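Local atomic coordinates of T-lymphoma invasion and metastasis-inducing protein 1 (Homo sapiens, PDB entry 4K2P), a protein that activates the small GTPase Rac by nucleotide exchange and probably binds phosphoinositides and partner proteins, such as those of the Par-3 complex, through its PH-CC-Ex region. Residues Lys26-Ala31 with His237-Ala242; Cys90-Leu95 with Ser232-His237; Lys143-Ile148 with Met190-Phe195; Asn184-Gln189 with Phe216-Thr221. The protein carries 5 engineered substitutions. All blocks are in the same frame, centred on the assembly; numbering follows the deposited sequence.

Interaction 1 (Lys26-Ala31 with His237-Ala242); sequences KKVESA and HALVAA
L239 O and K26 O, one on each side of the contact, share a single water. The water donates to both carbonyls, at 2.8 Å from L239 O and 3.2 Å from K26 O. No direct hydrogen bond crosses between 26-31 and 237-242, so this water is their polar bridge. Beneath it the contact is apolar and is carried by V28, which points at the helix from strand 27-30. V28 CG1 is anti to the backbone N (chi1 -180°), and CG2 lies beside that N and meets A238 and A242. V28 CG2 sits 3.6 Å from A242 CB and 3.4 Å from A238 O, a carbonyl already bonded to A242 N. L239 approaches from the flank: its methyl CD2 lies 4.0 Å from V28 CB. V28 CG1 lies 4.2 Å from A238 CB. At the outer end, K26 lays its CB against A242 O at 3.5 Å, while its NZ leads away and bonds R243 O. L20 of strand 10-23 touches both V28 and A238, and L228 of helix 219-228 touches both V28 and L239. The chemistry is that of a small greasy patch with a wet edge: V28 packs on A238, L239 and A242, and one water links K26 O to L239 O where no direct bond forms.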
loop_
_atom_site.group_PDB
_atom_site.type_symbol
_atom_site.label_atom_id
_atom_site.label_comp_id
_atom_site.label_asym_id
_atom_site.label_seq_id
_atom_site.Cartn_x
_atom_site.Cartn_y
_atom_site.Cartn_z
ATOM N N LYS A 26 -7.369 -14.847 -3.891
ATOM C CA LYS A 26 -6.572 -14.005 -2.995
ATOM C C LYS A 26 -5.070 -14.103 -3.262
ATOM O O LYS A 26 -4.268 -13.896 -2.350
ATOM C CB LYS A 26 -6.858 -14.360 -1.530
ATOM C CG LYS A 26 -8.333 -14.373 -1.159
ATOM C CD LYS A 26 -8.536 -14.860 0.272
ATOM C CE LYS A 26 -10.017 -14.933 0.645
ATOM N NZ LYS A 26 -10.661 -13.588 0.701
ATOM N N LYS A 27 -4.691 -14.382 -4.509
ATOM C CA LYS A 27 -3.282 -14.549 -4.865
ATOM C C LYS A 27 -2.684 -13.290 -5.466
ATOM O O LYS A 27 -3.369 -12.534 -6.118
ATOM C CB LYS A 27 -3.108 -15.680 -5.881
ATOM C CG LYS A 27 -3.448 -17.073 -5.391
ATOM C CD LYS A 27 -2.878 -18.132 -6.338
ATOM C CE LYS A 27 -3.387 -17.996 -7.782
ATOM N NZ LYS A 27 -4.807 -18.428 -7.948
ATOM N N VAL A 28 -1.425 -13.023 -5.154
ATOM C CA VAL A 28 -0.657 -12.005 -5.851
ATOM C C VAL A 28 0.374 -12.720 -6.717
ATOM O O VAL A 28 0.943 -13.721 -6.285
ATOM C CB VAL A 28 0.041 -11.039 -4.887
ATOM C CG1 VAL A 28 0.819 -10.000 -5.665
ATOM C CG2 VAL A 28 -0.983 -10.357 -3.990
ATOM N N GLU A 29 0.598 -12.225 -7.928
ATOM C CA GLU A 29 1.639 -12.756 -8.809
ATOM C C GLU A 29 2.448 -11.612 -9.397
ATOM O O GLU A 29 1.963 -10.488 -9.503
ATOM C CB GLU A 29 1.045 -13.595 -9.935
ATOM C CG GLU A 29 0.479 -14.929 -9.476
ATOM C CD GLU A 29 -0.095 -15.726 -10.623
ATOM O OE1 GLU A 29 -0.001 -15.249 -11.775
ATOM O OE2 GLU A 29 -0.647 -16.818 -10.375
ATOM N N SER A 30 3.683 -11.893 -9.784
ATOM C CA SER A 30 4.482 -10.910 -10.492
ATOM C C SER A 30 3.944 -10.696 -11.894
ATOM O O SER A 30 3.430 -11.622 -12.518
ATOM C CB SER A 30 5.944 -11.344 -10.560
ATOM O OG SER A 30 6.604 -11.047 -9.347
ATOM N N ALA A 31 4.064 -9.469 -12.385
ATOM C CA ALA A 31 3.666 -9.144 -13.744
ATOM C C ALA A 31 4.690 -9.747 -14.694
ATOM O O ALA A 31 5.821 -10.015 -14.297
ATOM C CB ALA A 31 3.570 -7.647 -13.942
ATOM N N HIS A 237 2.390 -5.077 1.239
ATOM C CA HIS A 237 1.088 -4.442 1.137
ATOM C C HIS A 237 0.215 -5.186 0.152
ATOM O O HIS A 237 -0.947 -5.413 0.426
ATOM C CB HIS A 237 1.191 -2.979 0.713
ATOM C CG HIS A 237 -0.136 -2.289 0.680
ATOM N ND1 HIS A 237 -0.446 -1.287 -0.215
ATOM C CD2 HIS A 237 -1.248 -2.476 1.428
ATOM C CE1 HIS A 237 -1.685 -0.882 -0.012
ATOM N NE2 HIS A 237 -2.194 -1.591 0.977
ATOM N N ALA A 238 0.769 -5.559 -1.001
ATOM C CA ALA A 238 -0.022 -6.235 -2.025
ATOM C C ALA A 238 -0.594 -7.550 -1.487
ATOM O O ALA A 238 -1.747 -7.887 -1.746
ATOM C CB ALA A 238 0.812 -6.491 -3.274
ATOM N N LEU A 239 0.222 -8.283 -0.741
ATOM C CA LEU A 239 -0.183 -9.570 -0.195
ATOM C C LEU A 239 -1.290 -9.395 0.842
ATOM O O LEU A 239 -2.270 -10.134 0.852
ATOM C CB LEU A 239 1.030 -10.279 0.407
ATOM C CG LEU A 239 2.035 -10.779 -0.628
ATOM C CD1 LEU A 239 3.378 -11.070 0.014
ATOM C CD2 LEU A 239 1.498 -12.019 -1.325
ATOM N N VAL A 240 -1.150 -8.388 1.691
ATOM C CA VAL A 240 -2.134 -8.127 2.720
ATOM C C VAL A 240 -3.452 -7.660 2.114
ATOM O O VAL A 240 -4.515 -8.109 2.522
ATOM C CB VAL A 240 -1.627 -7.076 3.729
ATOM C CG1 VAL A 240 -2.771 -6.598 4.649
ATOM C CG2 VAL A 240 -0.502 -7.656 4.556
ATOM N N ALA A 241 -3.375 -6.761 1.138
ATOM C CA ALA A 241 -4.566 -6.181 0.531
ATOM C C ALA A 241 -5.333 -7.239 -0.239
ATOM O O ALA A 241 -6.560 -7.193 -0.319
ATOM C CB ALA A 241 -4.196 -5.015 -0.381
ATOM N N ALA A 242 -4.612 -8.205 -0.796
ATOM C CA ALA A 242 -5.245 -9.254 -1.590
ATOM C C ALA A 242 -6.145 -10.154 -0.728
ATOM O O ALA A 242 -6.966 -10.906 -1.255
ATOM C CB ALA A 242 -4.195 -10.089 -2.286
HETATM O O HOH W 1 -2.011 -12.648 -0.410
#

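Interaction 2 (Cys90-Leu95 with Ser232-His237); sequences CLSNSL and SVSSFH
S92 OG and H237 ND1 meet at 2.8 Å in a hydrogen bond that either side could donate. The hydroxyl lies at the edge of the imidazole, in the ring plane. S92 OG lies between its own backbone N and carbonyl carbon (chi1 44°), a position within reach of H237 ND1. H237 CG is anti to the backbone N (chi1 -177°), and the ring's ND1 edge meets S92. N93 O follows close by, 3.4 Å from H237 CE1. One turn earlier in the helix, S234 faces C90, with S234 OG 3.3 Å from C90 SG. One water ties the two pairs together. It donates a hydrogen bond to C90 O and is hydrogen-bonded to S92 OG and S234 OG, each at 2.8 Å. S92 OG is thus gripped by the histidine and the water. Further out, the helix start is set by S232 at the N-cap position, where its OG accepts from S235 N at 3.2 Å. N93 OD1 accepts from D97 N, which steadies the turn after the strand. M190 of helix 168-203 packs on H237, while A98 of strand 98-102 lies against C90 and S92. Strand 90-92 and helix residues 233-237 run at 15°, their axes 8.3 Å apart at closest. The arrangement is that of a short CC-Ex helix laid on the antiparallel sheet of a PH domain, S234 and H237 facing the strand.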
loop_
_atom_site.group_PDB
_atom_site.type_symbol
_atom_site.label_atom_id
_atom_site.label_comp_id
_atom_site.label_asym_id
_atom_site.label_seq_id
_atom_site.Cartn_x
_atom_site.Cartn_y
_atom_site.Cartn_z
ATOM N N CYS A 90 6.754 3.211 -6.412
ATOM C CA CYS A 90 5.869 2.068 -6.581
ATOM C C CYS A 90 4.563 2.333 -5.846
ATOM O O CYS A 90 4.574 2.659 -4.660
ATOM C CB CYS A 90 6.526 0.788 -6.056
ATOM S SG CYS A 90 5.493 -0.698 -6.175
ATOM N N LEU A 91 3.447 2.243 -6.562
ATOM C CA LEU A 91 2.129 2.320 -5.944
ATOM C C LEU A 91 1.568 0.926 -5.790
ATOM O O LEU A 91 1.552 0.159 -6.739
ATOM C CB LEU A 91 1.175 3.186 -6.783
ATOM C CG LEU A 91 -0.213 3.444 -6.172
ATOM C CD1 LEU A 91 -0.743 4.805 -6.564
ATOM C CD2 LEU A 91 -1.220 2.381 -6.578
ATOM N N SER A 92 1.126 0.582 -4.587
ATOM C CA SER A 92 0.364 -0.638 -4.370
ATOM C C SER A 92 -1.033 -0.234 -3.917
ATOM O O SER A 92 -1.179 0.557 -2.999
ATOM C CB SER A 92 1.044 -1.548 -3.342
ATOM O OG SER A 92 1.504 -0.811 -2.219
ATOM N N ASN A 93 -2.055 -0.780 -4.567
ATOM C CA ASN A 93 -3.418 -0.333 -4.337
ATOM C C ASN A 93 -4.120 -1.188 -3.291
ATOM O O ASN A 93 -3.488 -1.988 -2.614
ATOM C CB ASN A 93 -4.198 -0.331 -5.658
ATOM C CG ASN A 93 -4.486 -1.722 -6.179
ATOM O OD1 ASN A 93 -4.019 -2.710 -5.630
ATOM N ND2 ASN A 93 -5.266 -1.801 -7.249
ATOM N N SER A 94 -5.423 -1.001 -3.143
ATOM C CA SER A 94 -6.175 -1.698 -2.105
ATOM C C SER A 94 -6.568 -3.116 -2.515
ATOM O O SER A 94 -7.179 -3.828 -1.735
ATOM C CB SER A 94 -7.426 -0.890 -1.738
ATOM O OG SER A 94 -8.332 -0.842 -2.826
ATOM N N LEU A 95 -6.223 -3.517 -3.739
ATOM C CA LEU A 95 -6.663 -4.806 -4.286
ATOM C C LEU A 95 -5.586 -5.897 -4.364
ATOM O O LEU A 95 -5.915 -7.074 -4.482
ATOM C CB LEU A 95 -7.239 -4.603 -5.688
ATOM C CG LEU A 95 -8.434 -3.655 -5.818
ATOM C CD1 LEU A 95 -8.936 -3.635 -7.263
ATOM C CD2 LEU A 95 -9.560 -4.055 -4.862
ATOM N N SER A 232 9.589 -6.136 0.027
ATOM C CA SER A 232 9.483 -4.695 0.153
ATOM C C SER A 232 8.144 -4.349 0.776
ATOM O O SER A 232 7.260 -5.193 0.878
ATOM C CB SER A 232 9.606 -4.030 -1.211
ATOM O OG SER A 232 8.445 -4.326 -1.976
ATOM N N VAL A 233 8.002 -3.105 1.204
ATOM C CA VAL A 233 6.729 -2.614 1.697
ATOM C C VAL A 233 5.655 -2.824 0.641
ATOM O O VAL A 233 4.531 -3.151 0.972
ATOM C CB VAL A 233 6.816 -1.127 2.082
ATOM C CG1 VAL A 233 5.434 -0.562 2.412
ATOM C CG2 VAL A 233 7.743 -0.967 3.276
ATOM N N SER A 234 6.005 -2.653 -0.630
ATOM C CA SER A 234 5.017 -2.748 -1.704
ATOM C C SER A 234 4.465 -4.162 -1.892
ATOM O O SER A 234 3.270 -4.330 -2.134
ATOM C CB SER A 234 5.613 -2.255 -3.023
ATOM O OG SER A 234 5.920 -0.878 -2.942
ATOM N N SER A 235 5.324 -5.174 -1.813
ATOM C CA SER A 235 4.870 -6.552 -1.968
ATOM C C SER A 235 4.135 -7.031 -0.709
ATOM O O SER A 235 3.191 -7.807 -0.787
ATOM C CB SER A 235 6.052 -7.470 -2.287
ATOM O OG SER A 235 6.983 -7.491 -1.223
ATOM N N PHE A 236 4.586 -6.552 0.444
ATOM C CA PHE A 236 3.957 -6.849 1.726
ATOM C C PHE A 236 2.530 -6.326 1.675
ATOM O O PHE A 236 1.581 -7.042 1.980
ATOM C CB PHE A 236 4.763 -6.193 2.855
ATOM C CG PHE A 236 4.327 -6.567 4.248
ATOM C CD1 PHE A 236 3.359 -7.534 4.481
ATOM C CD2 PHE A 236 4.907 -5.942 5.335
ATOM C CE1 PHE A 236 2.978 -7.862 5.774
ATOM C CE2 PHE A 236 4.533 -6.272 6.629
ATOM C CZ PHE A 236 3.565 -7.228 6.846
ATOM N N HIS A 237 2.390 -5.077 1.239
ATOM C CA HIS A 237 1.088 -4.442 1.137
ATOM C C HIS A 237 0.215 -5.186 0.152
ATOM O O HIS A 237 -0.947 -5.413 0.426
ATOM C CB HIS A 237 1.191 -2.979 0.713
ATOM C CG HIS A 237 -0.136 -2.289 0.680
ATOM N ND1 HIS A 237 -0.446 -1.287 -0.215
ATOM C CD2 HIS A 237 -1.248 -2.476 1.428
ATOM C CE1 HIS A 237 -1.685 -0.882 -0.012
ATOM N NE2 HIS A 237 -2.194 -1.591 0.977
HETATM O O HOH W 2 3.819 0.783 -2.305
#

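Interaction 3 (Lys143-Ile148 with Met190-Phe195); sequences KLEQKI and MDLFRF
L144 drives its CD1 methyl into a hollow on helix 168-203. The floor of the hollow is the backbone at L192, whose N is 3.6 Å from L144 CD1. D191 CB forms one wall, 3.7 Å from the same methyl. F195 forms another, with its CD2 at 3.5 Å from L144 CD1. L144 crosses both D191 and F195 at about a right angle. F188, one turn before L192, also touches L144 and completes the rim. The reverse knob is L192. Its CG is anti to the backbone N (chi1 178°), and its CD2 methyl enters the space between I148 and E145. I148 CD1 lies 3.7 Å from L192 CD2, and E145 CG lies 4.1 Å from it. I141 also touches L192. Each leucine therefore fills a gap among residues of the other helix, as in knobs-into-holes packing. The axes of segments 143-148 and 190-195 come within 9.9 Å, and their directions differ by 158°, so the pair is antiparallel. Charges edge the apolar seam: D191 OD1 pairs with R194 NH2, and E145 bridges to R196. Helix 168-203 also meets the rest of the fold: M190 touches F236, H237 and I75, and F193 touches V233 and Q77.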
loop_
_atom_site.group_PDB
_atom_site.type_symbol
_atom_site.label_atom_id
_atom_site.label_comp_id
_atom_site.label_asym_id
_atom_site.label_seq_id
_atom_site.Cartn_x
_atom_site.Cartn_y
_atom_site.Cartn_z
ATOM N N LYS A 143 -6.694 4.478 17.050
ATOM C CA LYS A 143 -7.554 3.306 17.113
ATOM C C LYS A 143 -6.793 2.049 16.746
ATOM O O LYS A 143 -6.945 1.014 17.397
ATOM C CB LYS A 143 -8.765 3.466 16.196
ATOM C CG LYS A 143 -9.835 4.373 16.767
ATOM C CD LYS A 143 -11.015 4.485 15.823
ATOM C CE LYS A 143 -11.999 5.547 16.282
ATOM N NZ LYS A 143 -13.139 5.677 15.330
ATOM N N LEU A 144 -5.953 2.152 15.723
ATOM C CA LEU A 144 -5.164 1.020 15.272
ATOM C C LEU A 144 -4.149 0.591 16.318
ATOM O O LEU A 144 -3.896 -0.591 16.473
ATOM C CB LEU A 144 -4.450 1.350 13.960
ATOM C CG LEU A 144 -5.334 1.203 12.724
ATOM C CD1 LEU A 144 -4.730 1.976 11.554
ATOM C CD2 LEU A 144 -5.510 -0.266 12.381
ATOM N N GLU A 145 -3.554 1.550 17.016
ATOM C CA GLU A 145 -2.593 1.245 18.065
ATOM C C GLU A 145 -3.280 0.538 19.241
ATOM O O GLU A 145 -2.689 -0.334 19.883
ATOM C CB GLU A 145 -1.885 2.515 18.540
ATOM C CG GLU A 145 -0.962 3.141 17.491
ATOM C CD GLU A 145 -0.265 4.400 17.992
ATOM O OE1 GLU A 145 -0.926 5.253 18.608
ATOM O OE2 GLU A 145 0.955 4.538 17.770
ATOM N N GLN A 146 -4.524 0.913 19.522
ATOM C CA GLN A 146 -5.290 0.245 20.570
ATOM C C GLN A 146 -5.595 -1.198 20.162
ATOM O O GLN A 146 -5.487 -2.117 20.974
ATOM C CB GLN A 146 -6.595 0.998 20.864
ATOM C CG GLN A 146 -6.414 2.284 21.662
ATOM C CD GLN A 146 -7.687 3.126 21.743
ATOM O OE1 GLN A 146 -8.519 3.121 20.830
ATOM N NE2 GLN A 146 -7.847 3.841 22.853
ATOM N N LYS A 147 -5.941 -1.395 18.893
ATOM C CA LYS A 147 -6.259 -2.718 18.373
ATOM C C LYS A 147 -5.028 -3.607 18.345
ATOM O O LYS A 147 -5.119 -4.807 18.597
ATOM C CB LYS A 147 -6.871 -2.620 16.970
ATOM C CG LYS A 147 -8.340 -2.212 16.989
ATOM C CD LYS A 147 -8.998 -2.213 15.615
ATOM C CE LYS A 147 -8.544 -1.057 14.759
ATOM N NZ LYS A 147 -9.366 -0.926 13.514
ATOM N N ILE A 148 -3.878 -3.009 18.064
ATOM C CA ILE A 148 -2.627 -3.744 18.011
ATOM C C ILE A 148 -2.244 -4.189 19.414
ATOM O O ILE A 148 -1.783 -5.308 19.612
ATOM C CB ILE A 148 -1.496 -2.890 17.390
ATOM C CG1 ILE A 148 -1.715 -2.750 15.886
ATOM C CG2 ILE A 148 -0.126 -3.499 17.649
ATOM C CD1 ILE A 148 -0.901 -1.626 15.245
ATOM N N MET A 190 0.067 -2.740 8.786
ATOM C CA MET A 190 0.033 -2.240 7.432
ATOM C C MET A 190 -0.866 -0.993 7.371
ATOM O O MET A 190 -0.506 0.004 6.752
ATOM C CB MET A 190 -0.471 -3.329 6.481
ATOM C CG MET A 190 -0.433 -2.960 5.020
ATOM S SD MET A 190 1.227 -2.604 4.413
ATOM C CE MET A 190 2.037 -4.189 4.675
ATOM N N ASP A 191 -2.021 -1.045 8.029
ATOM C CA ASP A 191 -2.953 0.085 8.024
ATOM C C ASP A 191 -2.355 1.281 8.755
ATOM O O ASP A 191 -2.494 2.421 8.325
ATOM C CB ASP A 191 -4.289 -0.308 8.654
ATOM C CG ASP A 191 -5.144 -1.164 7.732
ATOM O OD1 ASP A 191 -5.005 -1.060 6.499
ATOM O OD2 ASP A 191 -5.959 -1.952 8.241
ATOM N N LEU A 192 -1.661 1.002 9.849
ATOM C CA LEU A 192 -1.019 2.030 10.657
ATOM C C LEU A 192 0.089 2.736 9.875
ATOM O O LEU A 192 0.233 3.953 9.944
ATOM C CB LEU A 192 -0.455 1.403 11.930
ATOM C CG LEU A 192 0.295 2.320 12.895
ATOM C CD1 LEU A 192 -0.556 3.498 13.299
ATOM C CD2 LEU A 192 0.737 1.532 14.112
ATOM N N PHE A 193 0.879 1.957 9.151
ATOM C CA PHE A 193 1.960 2.485 8.322
ATOM C C PHE A 193 1.360 3.376 7.240
ATOM O O PHE A 193 1.867 4.457 6.948
ATOM C CB PHE A 193 2.765 1.327 7.717
ATOM C CG PHE A 193 3.873 1.747 6.787
ATOM C CD1 PHE A 193 3.642 1.887 5.430
ATOM C CD2 PHE A 193 5.153 1.946 7.264
ATOM C CE1 PHE A 193 4.658 2.254 4.574
ATOM C CE2 PHE A 193 6.177 2.308 6.415
ATOM C CZ PHE A 193 5.931 2.461 5.065
ATOM N N ARG A 194 0.253 2.914 6.673
ATOM C CA ARG A 194 -0.424 3.615 5.600
ATOM C C ARG A 194 -0.967 4.961 6.077
ATOM O O ARG A 194 -0.785 5.980 5.409
ATOM C CB ARG A 194 -1.548 2.749 5.038
ATOM C CG ARG A 194 -2.280 3.378 3.871
ATOM C CD ARG A 194 -3.008 2.342 3.038
ATOM N NE ARG A 194 -4.014 1.605 3.805
ATOM C CZ ARG A 194 -5.225 2.067 4.100
ATOM N NH1 ARG A 194 -5.586 3.285 3.729
ATOM N NH2 ARG A 194 -6.073 1.318 4.795
ATOM N N PHE A 195 -1.621 4.975 7.233
ATOM C CA PHE A 195 -2.169 6.217 7.757
ATOM C C PHE A 195 -1.042 7.154 8.138
ATOM O O PHE A 195 -1.174 8.365 8.008
ATOM C CB PHE A 195 -3.098 5.965 8.946
ATOM C CG PHE A 195 -4.458 5.470 8.550
ATOM C CD1 PHE A 195 -5.332 6.298 7.875
ATOM C CD2 PHE A 195 -4.866 4.185 8.847
ATOM C CE1 PHE A 195 -6.588 5.855 7.501
ATOM C CE2 PHE A 195 -6.125 3.737 8.472
ATOM C CZ PHE A 195 -6.982 4.575 7.798
#

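Interaction 4 (Asn184-Gln189 with Phe216-Thr221); sequences NLEQFQ and FASRPT. With CA (calcium ion), chain E.
E186 binds the start of helix 219-228, where S218 holds the N-cap position and T221 lies in the first turn. T221 OG1 donates to E186 OE2 at 2.6 Å, tip to tip, and E186 OE2 accepts with its syn lone pair. S218 N gives E186 OE2 a second bond at 2.9 Å. That bond is almost straight, 174° at the hydrogen, and arrives from above the carboxylate plane. E186 OE1 accepts a hydrogen bond from a water that also bonds S218 OG, and it forms a salt bridge with R243. The N-terminal end of the helix and the arginine would both be expected to stabilise the negative charge. One turn on, Q189 spreads its amide flat over one face of the F216 ring. The two planes are 11° apart, and Q189 CD stands 3.6 Å above the ring centre. A bend at chi2 (-73°) turns CD to that place. Q189 CG adds a CH-pi contact, 3.9 Å from the ring centroid. On another side of the helix, N184 OD1 binds a calcium ion at 2.3 Å, and five waters fill its other sites. The contact is a buried acid set against a helix N-terminus, flanked by an amide-aromatic stack, in the CC-Ex domain.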
loop_
_atom_site.group_PDB
_atom_site.type_symbol
_atom_site.label_atom_id
_atom_site.label_comp_id
_atom_site.label_asym_id
_atom_site.label_seq_id
_atom_site.Cartn_x
_atom_site.Cartn_y
_atom_site.Cartn_z
ATOM N N ASN A 184 -4.073 -10.698 11.932
ATOM C CA ASN A 184 -4.730 -9.445 12.289
ATOM C C ASN A 184 -3.700 -8.359 12.487
ATOM O O ASN A 184 -3.903 -7.216 12.096
ATOM C CB ASN A 184 -5.559 -9.574 13.568
ATOM C CG ASN A 184 -6.808 -10.400 13.382
ATOM O OD1 ASN A 184 -7.184 -10.741 12.269
ATOM N ND2 ASN A 184 -7.471 -10.712 14.485
ATOM N N LEU A 185 -2.595 -8.734 13.122
ATOM C CA LEU A 185 -1.547 -7.791 13.468
ATOM C C LEU A 185 -0.800 -7.331 12.213
ATOM O O LEU A 185 -0.395 -6.179 12.129
ATOM C CB LEU A 185 -0.597 -8.417 14.496
ATOM C CG LEU A 185 -1.200 -8.497 15.898
ATOM C CD1 LEU A 185 -0.399 -9.419 16.808
ATOM C CD2 LEU A 185 -1.293 -7.116 16.517
ATOM N N GLU A 186 -0.652 -8.214 11.232
ATOM C CA GLU A 186 -0.087 -7.826 9.944
ATOM C C GLU A 186 -0.937 -6.762 9.278
ATOM O O GLU A 186 -0.417 -5.788 8.737
ATOM C CB GLU A 186 0.018 -9.010 8.998
ATOM C CG GLU A 186 1.182 -9.927 9.241
ATOM C CD GLU A 186 1.254 -11.005 8.177
ATOM O OE1 GLU A 186 0.212 -11.638 7.909
ATOM O OE2 GLU A 186 2.331 -11.193 7.579
ATOM N N GLN A 187 -2.248 -6.975 9.316
ATOM C CA GLN A 187 -3.216 -6.072 8.709
ATOM C C GLN A 187 -3.201 -4.727 9.423
ATOM O O GLN A 187 -3.216 -3.680 8.779
ATOM C CB GLN A 187 -4.610 -6.700 8.757
ATOM C CG GLN A 187 -5.769 -5.816 8.290
ATOM C CD GLN A 187 -5.779 -5.594 6.792
ATOM O OE1 GLN A 187 -6.132 -6.491 6.023
ATOM N NE2 GLN A 187 -5.411 -4.387 6.366
ATOM N N PHE A 188 -3.148 -4.761 10.751
ATOM C CA PHE A 188 -3.198 -3.553 11.558
ATOM C C PHE A 188 -1.939 -2.714 11.358
ATOM O O PHE A 188 -2.018 -1.488 11.290
ATOM C CB PHE A 188 -3.347 -3.877 13.050
ATOM C CG PHE A 188 -4.699 -4.419 13.448
ATOM C CD1 PHE A 188 -5.842 -4.122 12.724
ATOM C CD2 PHE A 188 -4.824 -5.211 14.575
ATOM C CE1 PHE A 188 -7.078 -4.623 13.111
ATOM C CE2 PHE A 188 -6.056 -5.713 14.959
ATOM C CZ PHE A 188 -7.182 -5.410 14.225
ATOM N N GLN A 189 -0.786 -3.374 11.279
ATOM C CA GLN A 189 0.492 -2.682 11.152
ATOM C C GLN A 189 0.626 -2.060 9.776
ATOM O O GLN A 189 1.256 -1.020 9.614
ATOM C CB GLN A 189 1.662 -3.628 11.401
ATOM C CG GLN A 189 1.785 -4.107 12.834
ATOM C CD GLN A 189 2.287 -3.033 13.770
ATOM O OE1 GLN A 189 2.537 -1.902 13.365
ATOM N NE2 GLN A 189 2.431 -3.383 15.031
ATOM N N PHE A 216 7.353 -7.052 10.680
ATOM C CA PHE A 216 6.068 -7.590 11.126
ATOM C C PHE A 216 5.505 -8.650 10.188
ATOM O O PHE A 216 4.496 -9.273 10.496
ATOM C CB PHE A 216 5.036 -6.464 11.280
ATOM C CG PHE A 216 5.283 -5.586 12.464
ATOM C CD1 PHE A 216 5.123 -6.084 13.743
ATOM C CD2 PHE A 216 5.688 -4.274 12.303
ATOM C CE1 PHE A 216 5.361 -5.292 14.840
ATOM C CE2 PHE A 216 5.931 -3.472 13.393
ATOM C CZ PHE A 216 5.764 -3.983 14.670
ATOM N N ALA A 217 6.145 -8.859 9.045
ATOM C CA ALA A 217 5.703 -9.904 8.131
ATOM C C ALA A 217 5.880 -11.275 8.779
ATOM O O ALA A 217 6.958 -11.618 9.252
ATOM C CB ALA A 217 6.471 -9.833 6.808
ATOM N N SER A 218 4.808 -12.053 8.777
ATOM C CA SER A 218 4.807 -13.407 9.322
ATOM C C SER A 218 5.578 -14.356 8.418
ATOM O O SER A 218 5.965 -13.982 7.314
ATOM C CB SER A 218 3.372 -13.891 9.490
ATOM O OG SER A 218 2.827 -14.248 8.234
ATOM N N ARG A 219 5.824 -15.579 8.885
ATOM C CA ARG A 219 6.547 -16.549 8.078
ATOM C C ARG A 219 5.815 -16.864 6.775
ATOM O O ARG A 219 6.439 -16.843 5.719
ATOM C CB ARG A 219 6.824 -17.832 8.867
ATOM C CG ARG A 219 7.646 -18.845 8.086
ATOM C CD ARG A 219 7.907 -20.103 8.881
ATOM N NE ARG A 219 8.448 -21.168 8.034
ATOM C CZ ARG A 219 9.682 -21.655 8.102
ATOM N NH1 ARG A 219 10.556 -21.159 8.954
ATOM N NH2 ARG A 219 10.053 -22.632 7.289
ATOM N N PRO A 220 4.494 -17.121 6.827
ATOM C CA PRO A 220 3.814 -17.402 5.555
ATOM C C PRO A 220 3.893 -16.245 4.564
ATOM O O PRO A 220 4.000 -16.472 3.357
ATOM C CB PRO A 220 2.359 -17.639 5.971
ATOM C CG PRO A 220 2.401 -17.982 7.412
ATOM C CD PRO A 220 3.626 -17.362 7.995
ATOM N N THR A 221 3.864 -15.017 5.067
ATOM C CA THR A 221 3.927 -13.854 4.199
ATOM C C THR A 221 5.334 -13.711 3.601
ATOM O O THR A 221 5.488 -13.320 2.442
ATOM C CB THR A 221 3.526 -12.576 4.962
ATOM O OG1 THR A 221 2.176 -12.708 5.427
ATOM C CG2 THR A 221 3.609 -11.357 4.062
HETATM CA CA CA E . -8.409 -11.355 10.405
HETATM O O HOH W 3 0.125 -14.447 8.531
HETATM O O HOH W 4 -10.211 -10.492 9.004
HETATM O O HOH W 5 -6.859 -13.144 10.703
HETATM O O HOH W 6 -9.682 -13.395 10.061
HETATM O O HOH W 7 -7.138 -9.455 9.562
HETATM O O HOH W 8 -9.962 -10.552 12.123
#

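Interactions 1 and 2 are close neighbours, with centres 8 Å apart. They share H237, and both set helix 233-241 on the PH sheet, at strands 27-30 and 88-92. Interactions 3 and 4 lie in the helical part, 12 Å apart, and both use helix 168-203. In interaction 3 this helix pairs with helix 133-161, and in interaction 4 it meets the start of helix 219-228. Along the chain interactions 3 and 4 cross each other, and both are nested inside the loops closed by 2 and 1. F236 CG, 3.3 Å from M190 CE, packs helix 233-241 on helix 168-203. The last helix thus joins sheet and helices, consistent with the PH sheet and the CC-Ex helices forming one continuous unit.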